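Local coordinates for protein cucumber peeling cupredoxin (Cucumis sativus, PDB 1JER) that binds a copper ion and probably carries electrons as a plant blue copper protein of the stellacyanin type, at residues 6-11 with 38-43; 12-17 with 47-52; 24-29 with 100-105; 29-34 with 105-110. One frame throughout, in Å; residues are numbered along the deposited sequence. Where two conformers were deposited one is given.

How the interactions relate
All four contacts lie in one cupredoxin sandwich, at different depths and with different chemistry. Interactions 1 and 4 both pair parallel strands at a sheet edge, one in each sheet, through backbone bonds and bridging waters; interaction 4 is the more exposed and adds an arginine bond. Interaction 3 is buried and apolar, joining helix 22-28 to strand 101-107, the strand that interaction 4 also uses towards its far end. Interaction 2 packs a loop on a copper ligand, His-47, while segment 100-105 of interaction 3 begins with another, Gln-100. Trp-14 packs on Phe-40 between interactions 1 and 2, and Trp-26 bonds to Asp-10 between 1 and 3.

Interaction 1 (6-11 with 38-43); sequences HIVGDN and LQFNFP
The carbonyl oxygen of Gln-39 accepts two bonds: Val-8 N donates to it over 3.0 Å, and a water gives it one hydrogen. That water gives its other hydrogen to Val-8 O and accepts Asn-41 N, bridging the chains as they begin to part. One step earlier Gln-39 N meets His-6 O at 2.8 Å, nearly along the C=O axis. These are the bonds of parallel pairing between strands 5-7 and 37-40, at the edge of one sheet of the cupredoxin beta sandwich. A type II turn from Ile-7 to Asp-10 then leads the first chain away, with Gly-9 supplying the positive phi (75°) that this turn needs. Val-8 points toward the second strand, and its CG2 stands 3.7 Å above the plane of the Phe-40 ring, over the centre, in a CH-pi contact; a valine methyl on a short branch can seat on an aromatic face. On the face of the sheet bearing Ile-7 and Gln-39, these side chains run side by side, Ile-7 CD1 lying 3.7 Å from Gln-39 CB. Gln-39 NE2 in turn bonds Asn-41 OD1 at 2.8 Å, on a lone pair and almost straight (174°), while Asn-41 ND2 reaches a second water held by Asp-10 O.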
loop_
_atom_site.group_PDB
_atom_site.type_symbol
_atom_site.label_atom_id
_atom_site.label_comp_id
_atom_site.label_asym_id
_atom_site.label_seq_id
_atom_site.Cartn_x
_atom_site.Cartn_y
_atom_site.Cartn_z
ATOM N N HIS A 6 8.478 3.333 -5.357
ATOM C CA HIS A 6 8.847 3.663 -6.763
ATOM C C HIS A 6 7.555 4.168 -7.461
ATOM O O HIS A 6 6.507 3.570 -7.242
ATOM C CB HIS A 6 9.265 2.374 -7.457
ATOM C CG HIS A 6 10.406 1.683 -6.781
ATOM N ND1 HIS A 6 11.726 1.990 -7.117
ATOM C CD2 HIS A 6 10.410 0.684 -5.862
ATOM C CE1 HIS A 6 12.517 1.185 -6.386
ATOM N NE2 HIS A 6 11.759 0.406 -5.623
ATOM N N ILE A 7 7.699 5.164 -8.281
ATOM C CA ILE A 7 6.511 5.686 -9.010
ATOM C C ILE A 7 6.524 5.051 -10.408
ATOM O O ILE A 7 7.409 5.280 -11.186
ATOM C CB ILE A 7 6.635 7.219 -9.166
ATOM C CG1 ILE A 7 6.709 7.930 -7.783
ATOM C CG2 ILE A 7 5.348 7.718 -9.877
ATOM C CD1 ILE A 7 5.501 7.582 -6.916
ATOM N N VAL A 8 5.561 4.146 -10.623
ATOM C CA VAL A 8 5.553 3.379 -11.867
ATOM C C VAL A 8 5.480 4.333 -13.051
ATOM O O VAL A 8 4.591 5.181 -13.116
ATOM C CB VAL A 8 4.360 2.415 -11.877
ATOM C CG1 VAL A 8 4.247 1.735 -13.241
ATOM C CG2 VAL A 8 4.495 1.358 -10.792
ATOM N N GLY A 9 6.446 4.231 -13.952
ATOM C CA GLY A 9 6.500 5.121 -15.114
ATOM C C GLY A 9 6.968 6.519 -14.809
ATOM O O GLY A 9 6.875 7.388 -15.708
ATOM N N ASP A 10 7.481 6.763 -13.606
ATOM C CA ASP A 10 7.934 8.077 -13.177
ATOM C C ASP A 10 6.858 9.121 -13.488
ATOM O O ASP A 10 5.672 8.894 -13.120
ATOM C CB ASP A 10 9.279 8.431 -13.785
ATOM C CG ASP A 10 10.370 7.418 -13.352
ATOM O OD1 ASP A 10 10.264 6.903 -12.238
ATOM O OD2 ASP A 10 11.306 7.244 -14.126
ATOM N N ASN A 11 7.203 10.203 -14.164
ATOM C CA ASN A 11 6.203 11.308 -14.367
ATOM C C ASN A 11 5.062 10.865 -15.270
ATOM O O ASN A 11 3.991 11.522 -15.262
ATOM C CB ASN A 11 6.920 12.489 -15.041
ATOM C CG ASN A 11 7.855 13.255 -14.138
ATOM O OD1 ASN A 11 8.784 13.924 -14.646
ATOM N ND2 ASN A 11 7.645 13.229 -12.850
ATOM N N LEU A 38 5.218 0.006 -4.837
ATOM C CA LEU A 38 5.076 0.508 -6.230
ATOM C C LEU A 38 3.776 1.406 -6.168
ATOM O O LEU A 38 2.791 0.899 -5.684
ATOM C CB LEU A 38 4.642 -0.670 -7.117
ATOM C CG LEU A 38 5.688 -1.659 -7.555
ATOM C CD1 LEU A 38 5.120 -2.606 -8.606
ATOM C CD2 LEU A 38 6.930 -0.926 -8.085
ATOM N N GLN A 39 3.946 2.619 -6.626
ATOM C CA GLN A 39 2.778 3.525 -6.651
ATOM C C GLN A 39 2.306 3.686 -8.115
ATOM O O GLN A 39 3.112 4.146 -8.933
ATOM C CB GLN A 39 3.156 4.897 -6.105
ATOM C CG GLN A 39 1.978 5.878 -6.229
ATOM C CD GLN A 39 2.144 7.071 -5.323
ATOM O OE1 GLN A 39 2.829 6.978 -4.297
ATOM N NE2 GLN A 39 1.519 8.181 -5.689
ATOM N N PHE A 40 1.052 3.359 -8.360
ATOM C CA PHE A 40 0.500 3.512 -9.753
ATOM C C PHE A 40 -0.479 4.735 -9.689
ATOM O O PHE A 40 -1.393 4.681 -8.889
ATOM C CB PHE A 40 -0.402 2.276 -9.989
ATOM C CG PHE A 40 0.407 0.991 -10.200
ATOM C CD1 PHE A 40 0.803 0.256 -9.075
ATOM C CD2 PHE A 40 0.711 0.522 -11.446
ATOM C CE1 PHE A 40 1.472 -0.963 -9.267
ATOM C CE2 PHE A 40 1.410 -0.674 -11.642
ATOM C CZ PHE A 40 1.814 -1.389 -10.515
ATOM N N ASN A 41 -0.167 5.741 -10.477
ATOM C CA ASN A 41 -0.982 6.976 -10.507
ATOM C C ASN A 41 -1.693 7.022 -11.887
ATOM O O ASN A 41 -1.065 6.874 -12.931
ATOM C CB ASN A 41 -0.021 8.199 -10.503
ATOM C CG ASN A 41 0.661 8.357 -9.139
ATOM O OD1 ASN A 41 0.120 8.108 -8.105
ATOM N ND2 ASN A 41 1.917 8.858 -9.236
ATOM N N PHE A 42 -3.008 7.209 -11.810
ATOM C CA PHE A 42 -3.739 7.281 -13.126
ATOM C C PHE A 42 -5.048 8.035 -12.837
ATOM O O PHE A 42 -5.477 8.129 -11.685
ATOM C CB PHE A 42 -4.034 5.882 -13.577
ATOM C CG PHE A 42 -4.637 4.943 -12.576
ATOM C CD1 PHE A 42 -3.826 4.211 -11.704
ATOM C CD2 PHE A 42 -6.014 4.761 -12.488
ATOM C CE1 PHE A 42 -4.393 3.328 -10.800
ATOM C CE2 PHE A 42 -6.582 3.895 -11.589
ATOM C CZ PHE A 42 -5.773 3.169 -10.711
ATOM N N PRO A 43 -5.698 8.498 -13.893
ATOM C CA PRO A 43 -7.009 9.188 -13.659
ATOM C C PRO A 43 -8.031 8.187 -13.172
ATOM O O PRO A 43 -8.187 7.067 -13.649
ATOM C CB PRO A 43 -7.347 9.755 -15.012
ATOM C CG PRO A 43 -6.410 9.228 -15.992
ATOM C CD PRO A 43 -5.312 8.467 -15.277
HETATM O O HOH W 1 2.516 5.756 -11.398
HETATM O O HOH W 2 3.205 9.501 -11.932
#

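Interaction 2 (12-17 with 47-52); sequences TGWSVP and HNVHEM. With CU (copper (II) ion), chain B.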
loop_
_atom_site.group_PDB
_atom_site.type_symbol
_atom_site.label_atom_id
_atom_site.label_comp_id
_atom_site.label_asym_id
_atom_site.label_seq_id
_atom_site.Cartn_x
_atom_site.Cartn_y
_atom_site.Cartn_z
ATOM N N THR A 12 5.244 9.824 -16.039
ATOM C CA THR A 12 4.189 9.375 -16.966
ATOM C C THR A 12 3.074 8.679 -16.264
ATOM O O THR A 12 1.880 8.728 -16.638
ATOM C CB THR A 12 4.786 8.473 -18.049
ATOM O OG1 THR A 12 5.737 9.228 -18.794
ATOM C CG2 THR A 12 3.709 7.947 -18.973
ATOM N N GLY A 13 3.414 7.996 -15.134
ATOM C CA GLY A 13 2.316 7.330 -14.438
ATOM C C GLY A 13 1.911 6.062 -15.156
ATOM O O GLY A 13 2.649 5.526 -15.979
ATOM N N TRP A 14 0.728 5.558 -14.809
ATOM C CA TRP A 14 0.252 4.267 -15.313
ATOM C C TRP A 14 -0.812 4.537 -16.400
ATOM O O TRP A 14 -1.882 5.034 -16.064
ATOM C CB TRP A 14 -0.441 3.579 -14.132
ATOM C CG TRP A 14 -0.887 2.169 -14.294
ATOM C CD1 TRP A 14 -2.160 1.740 -13.920
ATOM C CD2 TRP A 14 -0.202 1.005 -14.741
ATOM N NE1 TRP A 14 -2.267 0.387 -14.158
ATOM C CE2 TRP A 14 -1.096 -0.094 -14.656
ATOM C CE3 TRP A 14 1.089 0.761 -15.248
ATOM C CZ2 TRP A 14 -0.775 -1.390 -15.018
ATOM C CZ3 TRP A 14 1.406 -0.556 -15.612
ATOM C CH2 TRP A 14 0.503 -1.614 -15.506
ATOM N N SER A 15 -0.463 4.292 -17.647
ATOM C CA SER A 15 -1.477 4.539 -18.721
ATOM C C SER A 15 -1.127 3.652 -19.881
ATOM O O SER A 15 -0.146 2.865 -19.810
ATOM C CB SER A 15 -1.561 6.001 -19.104
ATOM O OG SER A 15 -0.352 6.502 -19.618
ATOM N N VAL A 16 -1.882 3.696 -20.963
ATOM C CA VAL A 16 -1.467 2.879 -22.118
ATOM C C VAL A 16 -0.366 3.635 -22.847
ATOM O O VAL A 16 -0.538 4.770 -23.280
ATOM C CB VAL A 16 -2.695 2.768 -23.094
ATOM C CG1 VAL A 16 -2.274 1.976 -24.315
ATOM C CG2 VAL A 16 -3.799 2.037 -22.322
ATOM N N PRO A 17 0.794 3.011 -22.999
ATOM C CA PRO A 17 1.951 3.748 -23.503
ATOM C C PRO A 17 1.952 3.841 -25.038
ATOM O O PRO A 17 1.257 3.076 -25.699
ATOM C CB PRO A 17 3.121 2.835 -23.075
ATOM C CG PRO A 17 2.539 1.453 -23.208
ATOM C CD PRO A 17 1.094 1.574 -22.759
ATOM N N HIS A 47 -8.376 3.309 -15.403
ATOM C CA HIS A 47 -7.551 2.040 -15.495
ATOM C C HIS A 47 -7.710 1.331 -14.149
ATOM O O HIS A 47 -8.397 1.786 -13.249
ATOM C CB HIS A 47 -6.035 2.531 -15.540
ATOM C CG HIS A 47 -5.759 3.275 -16.805
ATOM N ND1 HIS A 47 -5.724 2.643 -18.028
ATOM C CD2 HIS A 47 -5.575 4.612 -17.044
ATOM C CE1 HIS A 47 -5.485 3.553 -18.982
ATOM N NE2 HIS A 47 -5.385 4.737 -18.411
ATOM N N ASN A 48 -6.963 0.239 -13.979
ATOM C CA ASN A 48 -6.936 -0.398 -12.659
ATOM C C ASN A 48 -5.567 -1.103 -12.554
ATOM O O ASN A 48 -4.753 -0.953 -13.493
ATOM C CB ASN A 48 -8.079 -1.357 -12.442
ATOM C CG ASN A 48 -8.160 -2.444 -13.497
ATOM O OD1 ASN A 48 -9.263 -2.907 -13.846
ATOM N ND2 ASN A 48 -7.062 -2.829 -14.046
ATOM N N VAL A 49 -5.350 -1.754 -11.427
ATOM C CA VAL A 49 -4.090 -2.470 -11.226
ATOM C C VAL A 49 -4.424 -3.847 -10.632
ATOM O O VAL A 49 -5.081 -3.918 -9.610
ATOM C CB VAL A 49 -3.198 -1.745 -10.188
ATOM C CG1 VAL A 49 -1.881 -2.581 -10.100
ATOM C CG2 VAL A 49 -2.857 -0.342 -10.688
ATOM N N HIS A 50 -3.968 -4.882 -11.337
ATOM C CA HIS A 50 -4.223 -6.244 -10.869
ATOM C C HIS A 50 -2.948 -7.048 -10.928
ATOM O O HIS A 50 -2.190 -7.017 -11.889
ATOM C CB HIS A 50 -5.284 -6.873 -11.816
ATOM C CG HIS A 50 -5.551 -8.315 -11.589
ATOM N ND1 HIS A 50 -6.144 -8.821 -10.461
ATOM C CD2 HIS A 50 -5.330 -9.396 -12.398
ATOM C CE1 HIS A 50 -6.249 -10.137 -10.545
ATOM N NE2 HIS A 50 -5.762 -10.509 -11.712
ATOM N N GLU A 51 -2.647 -7.781 -9.840
ATOM C CA GLU A 51 -1.428 -8.604 -9.894
ATOM C C GLU A 51 -1.745 -9.966 -10.455
ATOM O O GLU A 51 -2.824 -10.530 -10.167
ATOM C CB GLU A 51 -0.871 -8.703 -8.452
ATOM C CG GLU A 51 0.411 -9.556 -8.472
ATOM C CD GLU A 51 1.043 -9.675 -7.096
ATOM O OE1 GLU A 51 0.501 -9.198 -6.098
ATOM O OE2 GLU A 51 2.139 -10.278 -7.029
ATOM N N MET A 52 -0.971 -10.546 -11.344
ATOM C CA MET A 52 -1.255 -11.870 -11.890
ATOM C C MET A 52 -0.286 -12.900 -11.213
ATOM O O MET A 52 0.821 -12.535 -10.863
ATOM C CB MET A 52 -0.873 -11.941 -13.360
ATOM C CG MET A 52 -1.100 -10.696 -14.170
ATOM S SD MET A 52 -2.409 -11.020 -15.393
ATOM C CE MET A 52 -3.814 -11.011 -14.270
HETATM CU CU CU B . -5.805 0.714 -18.370
#
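This contact belongs to the type 1 copper site, where Trp-14, Ser-15 and Val-16 of a loop close round the ligand His-47 and the residues that follow it. His-47 ND1 binds the copper ion at 2.0 Å; Cys-90, His-95 and Gln-100 complete the site. Ser-15 CA lies over one face of the imidazole, 4.3 Å from its centroid, in a CH-pi contact that a small residue permits by bringing its backbone close. Val-16 meets the same ring through a methyl group, CG2 being 4.0 Å from His-47 CE1, and its side chain crosses that of the histidine at about a right angle. Trp-14 O comes near another ring carbon, His-47 CD2, at 3.8 Å. In Trp-14, CG lies anti to the backbone N (chi1 -173°), and the turn about the next bond (chi2 -133°) brings Trp-14 NE1 to Asn-48, where it donates to the main-chain Asn-48 O at 2.9 Å. The bond is nearly straight (170°), and the acceptor lies in the indole plane, although the donor sits well above the carbonyl plane. Val-49 CG2 packs beside the same nitrogen, 3.6 Å from Trp-14 NE1. Tryptophan suits this place because it combines a broad apolar surface with one N-H. Tyr-23 OH bonds to Gly-13 O and Ser-15 N and so ties down the loop. The ring of the ligand is thus packed by Ser-15 CA, a Val-16 methyl and the Trp-14 carbonyl oxygen, and an indole bond holds the backbone just after it, consistent with a rigid copper site whose geometry changes little on electron transfer.

Interaction 3 (24-29 with 100-105); sequences SQWAAG and QKLSIN. With CU (copper (II) ion), chain B.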
loop_
_atom_site.group_PDB
_atom_site.type_symbol
_atom_site.label_atom_id
_atom_site.label_comp_id
_atom_site.label_asym_id
_atom_site.label_seq_id
_atom_site.Cartn_x
_atom_site.Cartn_y
_atom_site.Cartn_z
ATOM N N SER A 24 8.674 -1.942 -19.547
ATOM C CA SER A 24 9.810 -2.854 -19.248
ATOM C C SER A 24 11.104 -2.095 -19.319
ATOM O O SER A 24 12.075 -2.365 -18.598
ATOM C CB SER A 24 9.744 -4.130 -20.015
ATOM O OG SER A 24 9.876 -3.900 -21.398
ATOM N N GLN A 25 11.170 -0.995 -20.110
ATOM C CA GLN A 25 12.418 -0.204 -19.992
ATOM C C GLN A 25 12.462 0.516 -18.663
ATOM O O GLN A 25 13.528 0.751 -18.078
ATOM C CB GLN A 25 12.491 0.809 -21.152
ATOM C CG GLN A 25 12.849 0.119 -22.476
ATOM C CD GLN A 25 13.009 1.075 -23.631
ATOM O OE1 GLN A 25 12.325 2.091 -23.733
ATOM N NE2 GLN A 25 13.918 0.742 -24.546
ATOM N N TRP A 26 11.289 0.957 -18.156
ATOM C CA TRP A 26 11.282 1.683 -16.897
ATOM C C TRP A 26 11.749 0.751 -15.783
ATOM O O TRP A 26 12.604 1.099 -14.960
ATOM C CB TRP A 26 9.776 2.118 -16.595
ATOM C CG TRP A 26 9.709 2.690 -15.188
ATOM C CD1 TRP A 26 10.052 3.951 -14.817
ATOM C CD2 TRP A 26 9.272 2.009 -14.001
ATOM N NE1 TRP A 26 9.873 4.082 -13.445
ATOM C CE2 TRP A 26 9.397 2.910 -12.941
ATOM C CE3 TRP A 26 8.797 0.722 -13.744
ATOM C CZ2 TRP A 26 9.079 2.592 -11.606
ATOM C CZ3 TRP A 26 8.482 0.407 -12.436
ATOM C CH2 TRP A 26 8.608 1.324 -11.386
ATOM N N ALA A 27 11.225 -0.474 -15.759
ATOM C CA ALA A 27 11.578 -1.429 -14.700
ATOM C C ALA A 27 13.064 -1.809 -14.782
ATOM O O ALA A 27 13.696 -1.957 -13.727
ATOM C CB ALA A 27 10.739 -2.696 -14.847
ATOM N N ALA A 28 13.613 -1.911 -15.989
ATOM C CA ALA A 28 15.049 -2.327 -16.076
ATOM C C ALA A 28 15.987 -1.265 -15.577
ATOM O O ALA A 28 17.202 -1.531 -15.367
ATOM C CB ALA A 28 15.336 -2.670 -17.546
ATOM N N GLY A 29 15.569 -0.020 -15.358
ATOM C CA GLY A 29 16.440 0.984 -14.811
ATOM C C GLY A 29 16.440 1.052 -13.304
ATOM O O GLY A 29 17.080 1.941 -12.724
ATOM N N GLN A 100 0.067 -2.041 -21.388
ATOM C CA GLN A 100 -0.067 -1.536 -20.017
ATOM C C GLN A 100 0.047 -2.749 -19.071
ATOM O O GLN A 100 -0.932 -3.260 -18.551
ATOM C CB GLN A 100 -1.364 -0.804 -19.743
ATOM C CG GLN A 100 -1.402 -0.081 -18.422
ATOM C CD GLN A 100 -2.654 0.747 -18.207
ATOM O OE1 GLN A 100 -3.665 0.558 -18.896
ATOM N NE2 GLN A 100 -2.595 1.693 -17.290
ATOM N N LYS A 101 1.297 -3.165 -18.906
ATOM C CA LYS A 101 1.555 -4.347 -18.020
ATOM C C LYS A 101 3.037 -4.188 -17.583
ATOM O O LYS A 101 3.814 -3.506 -18.260
ATOM C CB LYS A 101 1.434 -5.612 -18.901
ATOM C CG LYS A 101 2.388 -5.599 -20.087
ATOM C CD LYS A 101 1.962 -6.593 -21.155
ATOM C CE LYS A 101 1.670 -7.964 -20.592
ATOM N NZ LYS A 101 1.551 -8.997 -21.707
ATOM N N LEU A 102 3.338 -4.718 -16.417
ATOM C CA LEU A 102 4.686 -4.447 -15.831
ATOM C C LEU A 102 5.125 -5.729 -15.103
ATOM O O LEU A 102 4.369 -6.357 -14.405
ATOM C CB LEU A 102 4.443 -3.332 -14.769
ATOM C CG LEU A 102 5.660 -3.144 -13.819
ATOM C CD1 LEU A 102 6.710 -2.298 -14.526
ATOM C CD2 LEU A 102 5.177 -2.397 -12.557
ATOM N N SER A 103 6.355 -6.163 -15.390
ATOM C CA SER A 103 6.882 -7.330 -14.665
ATOM C C SER A 103 8.188 -6.884 -14.005
ATOM O O SER A 103 9.014 -6.209 -14.608
ATOM C CB SER A 103 7.170 -8.495 -15.620
ATOM O OG SER A 103 8.157 -8.156 -16.510
ATOM N N ILE A 104 8.296 -7.215 -12.711
ATOM C CA ILE A 104 9.503 -6.750 -12.019
ATOM C C ILE A 104 10.083 -7.893 -11.177
ATOM O O ILE A 104 9.392 -8.819 -10.802
ATOM C CB ILE A 104 9.179 -5.590 -11.094
ATOM C CG1 ILE A 104 8.158 -5.936 -9.998
ATOM C CG2 ILE A 104 8.700 -4.371 -11.880
ATOM C CD1 ILE A 104 8.303 -5.035 -8.777
ATOM N N ASN A 105 11.398 -7.770 -10.932
ATOM C CA ASN A 105 12.059 -8.827 -10.144
ATOM C C ASN A 105 12.427 -8.210 -8.787
ATOM O O ASN A 105 13.127 -7.188 -8.754
ATOM C CB ASN A 105 13.384 -9.173 -10.888
ATOM C CG ASN A 105 14.150 -10.238 -10.086
ATOM O OD1 ASN A 105 15.355 -10.070 -9.831
ATOM N ND2 ASN A 105 13.455 -11.287 -9.717
HETATM CU CU CU B . -5.805 0.714 -18.370
#
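The indole of Trp-26 meets Leu-102 at its edge: the CD1 methyl lies near the ring plane, 3.8 Å from CE3 and 3.9 Å from CZ3 of Trp-26. The backbone of Gly-9 covers one face of the indole, and the side chain of Lys-30 lies against the other. At a further point of the rim, Trp-26 NE1 donates to Asp-10 OD1, which gives the ring's polar atom a partner. Leu-102 has CG anti to its backbone N (chi1 167°), and chi2 then sets CD1 near the helix; Leu-38 and Phe-40 of strand 37-40 touch the same side chain. Next along the helix, Ala-27 points toward the strand, and its single methyl, Ala-27 CB, is 4.1 Å from Leu-102 CD1. Ala-27 CB is also 4.0 Å from Ile-104 CG2 and rests 3.9 Å from the backbone oxygen Ser-103 O. A small residue suits this place, because the axes of helix 24-28 and strand 101-105 come within 8.1 Å of each other. They run nearly in the same direction, 22° apart, and the contact is made entirely by van der Waals packing. Branched aliphatic residues suit the strand side, since their methyls fill in around the tryptophan rim and the alanine. At the start of the segment the extended side chain of Gln-100 places OE1 2.2 Å from copper. Here a helix packs on a strand of the cupredoxin sandwich that starts beside the metal, and a glutamine as the axial copper ligand is the mark of the stellacyanins.

Interaction 4 (29-34 with 105-110); sequences GKTFRV and NVVAAN
Arg-33 has CG beside its backbone N (chi1 -64°) and runs extended from there to NE past Val-107, and chi4 (-81°) then turns the guanidinium to Ala-108. Arg-33 NH1 donates to Ala-108 O at 3.0 Å; the acceptor lies close to the guanidinium plane, but the bond is bent. The long arginine suits an exposed edge, because its methylenes pack along the backbone while its charged end stays at the surface; Arg-33 CG is 3.7 Å from Ala-108 O. Val-107 places CG2 between its backbone N and carbonyl carbon, where the methyl comes within 3.4 Å of Phe-32 O. That oxygen also accepts Val-107 N at 2.9 Å in an almost straight bond (174°). Further on, Val-34 N donates to Val-107 O, again at 2.9 Å. Together these bonds pair Arg-33 with Val-107 in parallel, setting the short strand 32-33 at the edge of the second sheet of the cupredoxin sandwich, next to strand 101-107. At the earlier end a water takes over the bridging: it accepts Phe-32 N and donates to Asn-105 O over 2.7 Å. Phe-32 CB lies near the same Asn-105 oxygen, whereas its ring leads away into the interior, edge-to-face with His-6. Val-106, whose side chain is buried, turns CG1 toward the next residues of the edge strand. There it packs 3.9 Å from Val-34 CG2, the two side chains crossing at about a right angle. Asp-36 OD2 accepts Arg-33 N, and Ala-109 CB rests 3.8 Å from Val-34 O where the ordered chain nears its end.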
loop_
_atom_site.group_PDB
_atom_site.type_symbol
_atom_site.label_atom_id
_atom_site.label_comp_id
_atom_site.label_asym_id
_atom_site.label_seq_id
_atom_site.Cartn_x
_atom_site.Cartn_y
_atom_site.Cartn_z
ATOM N N GLY A 29 15.569 -0.020 -15.358
ATOM C CA GLY A 29 16.440 0.984 -14.811
ATOM C C GLY A 29 16.440 1.052 -13.304
ATOM O O GLY A 29 17.080 1.941 -12.724
ATOM N N LYS A 30 15.671 0.204 -12.623
ATOM C CA LYS A 30 15.543 0.295 -11.149
ATOM C C LYS A 30 15.979 -1.057 -10.505
ATOM O O LYS A 30 16.020 -2.065 -11.170
ATOM C CB LYS A 30 14.021 0.356 -10.804
ATOM C CG LYS A 30 13.301 1.468 -11.549
ATOM C CD LYS A 30 13.641 2.808 -11.002
ATOM C CE LYS A 30 12.781 3.918 -11.656
ATOM N NZ LYS A 30 12.826 5.124 -10.757
ATOM N N THR A 31 16.173 -0.985 -9.178
ATOM C CA THR A 31 16.382 -2.257 -8.414
ATOM C C THR A 31 15.251 -2.303 -7.358
ATOM O O THR A 31 15.043 -1.265 -6.693
ATOM C CB THR A 31 17.728 -2.217 -7.694
ATOM O OG1 THR A 31 18.744 -2.345 -8.679
ATOM C CG2 THR A 31 17.896 -3.374 -6.714
ATOM N N PHE A 32 14.506 -3.378 -7.305
ATOM C CA PHE A 32 13.345 -3.420 -6.383
ATOM C C PHE A 32 13.675 -4.383 -5.228
ATOM O O PHE A 32 14.044 -5.514 -5.526
ATOM C CB PHE A 32 12.145 -4.023 -7.174
ATOM C CG PHE A 32 11.762 -3.119 -8.348
ATOM C CD1 PHE A 32 11.038 -1.961 -8.128
ATOM C CD2 PHE A 32 12.165 -3.442 -9.631
ATOM C CE1 PHE A 32 10.710 -1.136 -9.200
ATOM C CE2 PHE A 32 11.856 -2.601 -10.709
ATOM C CZ PHE A 32 11.128 -1.445 -10.485
ATOM N N ARG A 33 13.517 -3.931 -4.004
ATOM C CA ARG A 33 13.856 -4.812 -2.847
ATOM C C ARG A 33 12.625 -5.051 -1.983
ATOM O O ARG A 33 11.748 -4.171 -1.897
ATOM C CB ARG A 33 14.882 -4.069 -1.980
ATOM C CG ARG A 33 16.205 -3.833 -2.715
ATOM C CD ARG A 33 17.192 -3.119 -1.774
ATOM N NE ARG A 33 18.454 -2.851 -2.467
ATOM C CZ ARG A 33 19.413 -3.758 -2.629
ATOM N NH1 ARG A 33 19.180 -5.054 -2.385
ATOM N NH2 ARG A 33 20.648 -3.405 -3.001
ATOM N N VAL A 34 12.590 -6.200 -1.333
ATOM C CA VAL A 34 11.455 -6.547 -0.448
ATOM C C VAL A 34 11.267 -5.394 0.514
ATOM O O VAL A 34 12.244 -4.822 0.985
ATOM C CB VAL A 34 11.813 -7.832 0.362
ATOM C CG1 VAL A 34 10.801 -8.044 1.463
ATOM C CG2 VAL A 34 11.825 -9.034 -0.575
ATOM N N ASN A 105 11.398 -7.770 -10.932
ATOM C CA ASN A 105 12.059 -8.827 -10.144
ATOM C C ASN A 105 12.427 -8.210 -8.787
ATOM O O ASN A 105 13.127 -7.188 -8.754
ATOM C CB ASN A 105 13.384 -9.173 -10.888
ATOM C CG ASN A 105 14.150 -10.238 -10.086
ATOM O OD1 ASN A 105 15.355 -10.070 -9.831
ATOM N ND2 ASN A 105 13.455 -11.287 -9.717
ATOM N N VAL A 106 11.904 -8.783 -7.716
ATOM C CA VAL A 106 12.148 -8.266 -6.380
ATOM C C VAL A 106 13.275 -9.065 -5.699
ATOM O O VAL A 106 13.220 -10.300 -5.683
ATOM C CB VAL A 106 10.857 -8.398 -5.522
ATOM C CG1 VAL A 106 11.072 -7.775 -4.146
ATOM C CG2 VAL A 106 9.768 -7.556 -6.238
ATOM N N VAL A 107 14.255 -8.340 -5.205
ATOM C CA VAL A 107 15.381 -9.033 -4.497
ATOM C C VAL A 107 15.362 -8.685 -3.036
ATOM O O VAL A 107 14.638 -7.833 -2.496
ATOM C CB VAL A 107 16.704 -8.635 -5.163
ATOM C CG1 VAL A 107 16.716 -9.041 -6.630
ATOM C CG2 VAL A 107 16.956 -7.148 -4.947
ATOM N N ALA A 108 16.203 -9.390 -2.246
ATOM C CA ALA A 108 16.172 -9.117 -0.796
ATOM C C ALA A 108 16.646 -7.734 -0.454
ATOM O O ALA A 108 17.261 -7.020 -1.240
ATOM C CB ALA A 108 17.150 -10.144 -0.124
ATOM N N ALA A 109 16.436 -7.313 0.804
ATOM C CA ALA A 109 16.923 -5.989 1.197
ATOM C C ALA A 109 18.277 -6.046 1.847
ATOM O O ALA A 109 19.127 -5.152 1.676
ATOM C CB ALA A 109 15.886 -5.241 1.976
ATOM N N ASN A 110 18.561 -7.112 2.606
ATOM C CA ASN A 110 19.890 -7.196 3.248
ATOM C C ASN A 110 20.953 -7.380 2.158
ATOM O O ASN A 110 21.989 -6.698 2.237
HETATM O O HOH W 3 15.439 -5.765 -8.805
#